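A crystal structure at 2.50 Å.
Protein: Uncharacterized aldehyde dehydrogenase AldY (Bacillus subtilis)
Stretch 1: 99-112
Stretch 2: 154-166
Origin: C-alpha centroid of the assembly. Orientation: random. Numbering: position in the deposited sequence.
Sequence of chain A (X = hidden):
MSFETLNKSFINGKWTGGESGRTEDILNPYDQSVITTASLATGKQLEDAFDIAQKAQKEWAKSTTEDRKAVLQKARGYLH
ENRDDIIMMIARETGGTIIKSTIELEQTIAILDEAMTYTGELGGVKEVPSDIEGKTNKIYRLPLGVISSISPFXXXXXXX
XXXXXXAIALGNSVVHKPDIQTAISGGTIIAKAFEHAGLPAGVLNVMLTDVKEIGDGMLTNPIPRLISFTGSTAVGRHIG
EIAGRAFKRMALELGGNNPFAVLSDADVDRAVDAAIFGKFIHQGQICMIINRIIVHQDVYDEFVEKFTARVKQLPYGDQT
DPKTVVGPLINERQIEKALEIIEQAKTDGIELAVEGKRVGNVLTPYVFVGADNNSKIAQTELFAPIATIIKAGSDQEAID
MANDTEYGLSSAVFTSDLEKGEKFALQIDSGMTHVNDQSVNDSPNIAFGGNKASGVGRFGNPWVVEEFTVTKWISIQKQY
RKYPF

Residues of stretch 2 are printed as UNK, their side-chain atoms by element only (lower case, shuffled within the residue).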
# COMPACT_ATOMS: atom_id res chain seq x y z
N ILE A 99 21.77 28.20 -6.55
CA ILE A 99 22.22 26.89 -7.00
C ILE A 99 21.22 25.79 -6.66
O ILE A 99 20.80 25.05 -7.54
CB ILE A 99 23.62 26.53 -6.44
CG1 ILE A 99 24.68 27.53 -6.96
CG2 ILE A 99 24.00 25.11 -6.83
CD1 ILE A 99 24.76 28.84 -6.19
N LYS A 100 20.84 25.69 -5.38
CA LYS A 100 19.87 24.69 -4.95
C LYS A 100 18.56 24.88 -5.73
O LYS A 100 17.94 23.91 -6.17
CB LYS A 100 19.61 24.77 -3.44
CG LYS A 100 18.83 23.58 -2.91
CD LYS A 100 17.77 23.92 -1.87
CE LYS A 100 18.22 23.60 -0.45
NZ LYS A 100 17.15 22.93 0.35
N SER A 101 18.18 26.14 -5.93
CA SER A 101 16.91 26.46 -6.58
C SER A 101 16.91 26.09 -8.06
O SER A 101 15.88 25.63 -8.58
CB SER A 101 16.59 27.93 -6.42
OG SER A 101 16.48 28.27 -5.04
N THR A 102 18.05 26.28 -8.71
CA THR A 102 18.17 25.94 -10.12
C THR A 102 18.01 24.45 -10.31
O THR A 102 17.31 24.00 -11.22
CB THR A 102 19.51 26.41 -10.68
OG1 THR A 102 19.60 27.83 -10.54
CG2 THR A 102 19.66 26.02 -12.17
N ILE A 103 18.63 23.69 -9.41
CA ILE A 103 18.57 22.23 -9.46
C ILE A 103 17.13 21.78 -9.26
O ILE A 103 16.63 20.89 -9.98
CB ILE A 103 19.53 21.61 -8.41
CG1 ILE A 103 20.98 21.72 -8.91
CG2 ILE A 103 19.19 20.16 -8.14
CD1 ILE A 103 22.04 21.46 -7.86
N GLU A 104 16.44 22.42 -8.32
CA GLU A 104 15.06 22.11 -8.04
C GLU A 104 14.13 22.39 -9.23
O GLU A 104 13.28 21.55 -9.58
CB GLU A 104 14.57 22.83 -6.78
CG GLU A 104 13.25 22.26 -6.30
CD GLU A 104 12.81 22.77 -4.94
OE1 GLU A 104 13.66 23.21 -4.12
OE2 GLU A 104 11.57 22.71 -4.70
N LEU A 105 14.30 23.57 -9.86
CA LEU A 105 13.50 23.88 -11.03
C LEU A 105 13.80 22.90 -12.15
O LEU A 105 12.87 22.42 -12.82
CB LEU A 105 13.69 25.31 -11.53
CG LEU A 105 12.78 25.77 -12.70
CD1 LEU A 105 11.32 25.44 -12.48
CD2 LEU A 105 12.93 27.25 -12.90
N GLU A 106 15.08 22.61 -12.36
CA GLU A 106 15.46 21.58 -13.33
C GLU A 106 14.82 20.22 -13.06
O GLU A 106 14.21 19.63 -13.96
CB GLU A 106 16.97 21.51 -13.52
CG GLU A 106 17.44 22.52 -14.56
CD GLU A 106 18.90 22.90 -14.44
OE1 GLU A 106 19.66 22.20 -13.73
OE2 GLU A 106 19.29 23.91 -15.05
N GLN A 107 14.91 19.73 -11.83
CA GLN A 107 14.31 18.43 -11.49
C GLN A 107 12.81 18.37 -11.71
O GLN A 107 12.30 17.36 -12.20
CB GLN A 107 14.64 18.05 -10.07
CG GLN A 107 16.05 17.52 -9.91
CD GLN A 107 16.36 17.19 -8.46
OE1 GLN A 107 17.40 16.62 -8.15
NE2 GLN A 107 15.44 17.55 -7.55
N THR A 108 12.11 19.45 -11.36
CA THR A 108 10.67 19.66 -11.62
C THR A 108 10.31 19.52 -13.11
O THR A 108 9.34 18.85 -13.47
CB THR A 108 10.25 21.04 -11.05
OG1 THR A 108 10.57 21.08 -9.65
CG2 THR A 108 8.75 21.33 -11.23
N ILE A 109 11.11 20.14 -13.97
CA ILE A 109 11.01 19.98 -15.41
C ILE A 109 11.28 18.53 -15.85
O ILE A 109 10.52 17.96 -16.66
CB ILE A 109 12.00 20.95 -16.10
CG1 ILE A 109 11.47 22.39 -15.96
CG2 ILE A 109 12.27 20.55 -17.54
CD1 ILE A 109 12.55 23.45 -16.04
N ALA A 110 12.35 17.95 -15.32
CA ALA A 110 12.62 16.53 -15.59
C ALA A 110 11.38 15.67 -15.30
O ALA A 110 10.94 14.89 -16.16
CB ALA A 110 13.83 16.05 -14.80
N ILE A 111 10.78 15.85 -14.13
CA ILE A 111 9.55 15.13 -13.77
C ILE A 111 8.42 15.30 -14.81
O ILE A 111 7.76 14.33 -15.18
CB ILE A 111 9.06 15.53 -12.37
CG1 ILE A 111 10.00 14.96 -11.31
CG2 ILE A 111 7.65 15.05 -12.11
CD1 ILE A 111 9.99 15.74 -10.01
N LEU A 112 8.22 16.53 -15.30
CA LEU A 112 7.22 16.74 -16.35
C LEU A 112 7.60 16.05 -17.67
O LEU A 112 6.74 15.48 -18.34
CB LEU A 112 6.92 18.23 -16.56
CG LEU A 112 5.92 18.86 -15.60
CD1 LEU A 112 5.99 20.38 -15.70
CD2 LEU A 112 4.50 18.37 -15.87
N UNK A 154 10.80 22.13 2.49
CA UNK A 154 12.09 21.93 1.85
C UNK A 154 11.83 21.23 0.55
O UNK A 154 11.08 20.27 0.51
c UNK A 154 13.06 21.12 2.73
n UNK A 154 12.49 19.67 4.59
o UNK A 154 11.95 18.99 2.52
c UNK A 154 12.45 19.84 3.27
N UNK A 155 12.43 21.74 -0.52
CA UNK A 155 12.16 21.22 -1.87
C UNK A 155 10.68 21.19 -2.23
O UNK A 155 10.20 20.22 -2.81
c UNK A 155 14.30 19.83 -1.84
c UNK A 155 12.81 19.84 -2.09
c UNK A 155 17.04 19.81 -1.36
c UNK A 155 16.54 20.42 -2.51
c UNK A 155 15.18 20.43 -2.74
c UNK A 155 16.18 19.21 -0.45
c UNK A 155 14.81 19.22 -0.69
N UNK A 156 9.97 22.29 -1.92
CA UNK A 156 8.50 22.34 -2.14
C UNK A 156 8.07 22.05 -3.58
O UNK A 156 7.11 21.33 -3.79
c UNK A 156 8.16 23.80 -1.78
c UNK A 156 10.48 23.58 -1.43
c UNK A 156 9.45 24.55 -1.97
N UNK A 157 8.75 22.62 -4.57
CA UNK A 157 8.27 22.55 -5.94
C UNK A 157 8.51 21.16 -6.56
O UNK A 157 7.63 20.56 -7.18
c UNK A 157 8.91 23.63 -6.80
s UNK A 157 9.01 24.82 -9.35
c UNK A 157 8.49 23.50 -8.26
c UNK A 157 8.12 26.23 -8.70
N UNK A 158 9.73 20.67 -6.36
CA UNK A 158 10.10 19.36 -6.82
C UNK A 158 9.15 18.28 -6.27
O UNK A 158 8.59 17.49 -7.04
n UNK A 158 12.41 17.04 -5.56
o UNK A 158 12.01 17.21 -7.77
c UNK A 158 11.55 19.12 -6.42
c UNK A 158 12.00 17.70 -6.64
N UNK A 159 8.94 18.28 -4.95
CA UNK A 159 8.14 17.24 -4.29
C UNK A 159 6.66 17.32 -4.63
O UNK A 159 6.03 16.31 -4.86
c UNK A 159 9.71 16.85 -2.22
c UNK A 159 9.77 16.86 -0.70
c UNK A 159 10.16 15.49 -2.75
c UNK A 159 8.33 17.26 -2.75
N UNK A 160 6.10 18.53 -4.64
CA UNK A 160 4.76 18.77 -5.14
C UNK A 160 4.60 18.18 -6.55
O UNK A 160 3.68 17.38 -6.80
o UNK A 160 4.46 20.80 -3.81
c UNK A 160 4.45 20.28 -5.14
N UNK A 161 5.47 18.55 -7.48
CA UNK A 161 5.31 18.11 -8.86
C UNK A 161 5.53 16.58 -8.96
O UNK A 161 5.00 15.92 -9.86
s UNK A 161 4.61 19.24 -11.75
c UNK A 161 6.16 18.54 -11.23
c UNK A 161 6.28 18.86 -9.76
c UNK A 161 5.07 20.97 -11.89
N UNK A 162 6.28 16.02 -8.01
CA UNK A 162 6.46 14.57 -7.99
C UNK A 162 5.13 13.85 -7.81
O UNK A 162 5.02 12.68 -8.13
c UNK A 162 8.03 12.75 -7.15
n UNK A 162 9.37 12.10 -3.17
c UNK A 162 8.70 12.23 -5.89
c UNK A 162 7.48 14.14 -6.94
n UNK A 162 7.15 11.99 -2.57
n UNK A 162 7.74 12.13 -4.79
c UNK A 162 8.09 12.07 -3.51
N UNK A 163 4.11 14.56 -7.33
CA UNK A 163 2.79 13.95 -7.23
C UNK A 163 1.80 14.54 -8.20
O UNK A 163 0.92 13.83 -8.72
o UNK A 163 3.14 13.41 -4.92
c UNK A 163 2.24 14.04 -5.81
N UNK A 164 1.91 15.83 -8.44
CA UNK A 164 0.99 16.49 -9.35
C UNK A 164 1.09 15.90 -10.77
O UNK A 164 0.07 15.50 -11.36
c UNK A 164 1.19 18.01 -9.32
c UNK A 164 0.70 18.56 -7.97
c UNK A 164 0.51 18.66 -10.50
c UNK A 164 1.18 19.95 -7.62
N UNK A 165 2.30 15.77 -11.30
CA UNK A 165 2.43 15.46 -12.74
C UNK A 165 2.02 14.02 -13.14
O UNK A 165 1.28 13.85 -14.10
c UNK A 165 3.83 15.82 -13.24
N UNK A 166 2.48 13.00 -12.40
CA UNK A 166 1.92 11.66 -12.67
C UNK A 166 0.40 11.57 -12.47
O UNK A 166 -0.31 10.98 -13.28
c UNK A 166 3.42 11.66 -10.77
c UNK A 166 2.63 10.76 -11.66
c UNK A 166 3.66 12.93 -11.53

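Position 154 carries two carbons, the second bearing one oxygen and one nitrogen, and it stays clear of stretch 1: Asn154, taking Asn over Asp because one terminal atom is nitrogen. At 155 one carbon leads to a six-carbon ring without a hydroxyl, so this is Phe155, at the N-cap position. Lys100 NZ lies over one ring face, 4.0 Å from the ring centroid, in a cation-pi contact.

Position 156 has three carbons closing onto its own backbone N, which defines Pro156. That nitrogen has no hydrogen to share, although it lies 3.2 Å from Glu104 OE2. Position 157 is an unbranched run of two carbons, sulfur and carbon: Met157. Its sulfur, SD, sits 3.9 Å from Leu105 CD1, and its CG is 3.5 Å from Thr108 OG1.

At 158, two carbons end in one oxygen and one nitrogen, giving Asn158. Its side chain fits among Glu104, Gln107, Thr108 and Ile111, a knob in a hole. Position 159 has four carbons forked at the second, Leu159; its CB points away from stretch 1. One carbon and one oxygen make 160 Ser160, out of reach of the partner helix.

Position 161 repeats the carbon, carbon, sulfur, carbon chain: Met161. Its terminal methyl, CE, lies 3.8 Å from Thr108 CG2 and 4.0 Å from Leu112 CD1, and its CG is 3.9 Å from Ile111 CG2. At 162, three carbons, a nitrogen and a carbon with two more nitrogens spell Arg162; its CB lies 4.3 Å from Ile111 CD1, while the end of the chain leads away.

Position 163, one carbon and one oxygen, is Ser163, whose CA-to-CB bond points away from stretch 1. Four carbons forked at the first, with one arm two carbons long, make 164 Ile164, which makes no contact here. The single carbon at 165 is Ala165, its CB 3.7 Å from Leu112 CD2. Three carbons closing a ring onto N identify Pro166.

The contact follows two rules. At the start of helix 156-166, a carboxylate from the partner serves free backbone amides: Glu104 OE2 accepts from Met157 N at 2.8 Å and from Asn158 N at 3.2 Å, the latter nearly straight. Thr108 turns its hydroxyl to its own helix, OG1 donating to Glu104 O at 2.8 Å. Farther along, packing takes over. The axes run nearly parallel, 10° apart and 8.4 Å at closest approach, and Ile111 settles among Asn158, Met161, Arg162 and Ala165. Polar anchoring thus gives way to apolar packing along the pair.

Stretch 2 (154-166) NFPMNLSMRSIAP
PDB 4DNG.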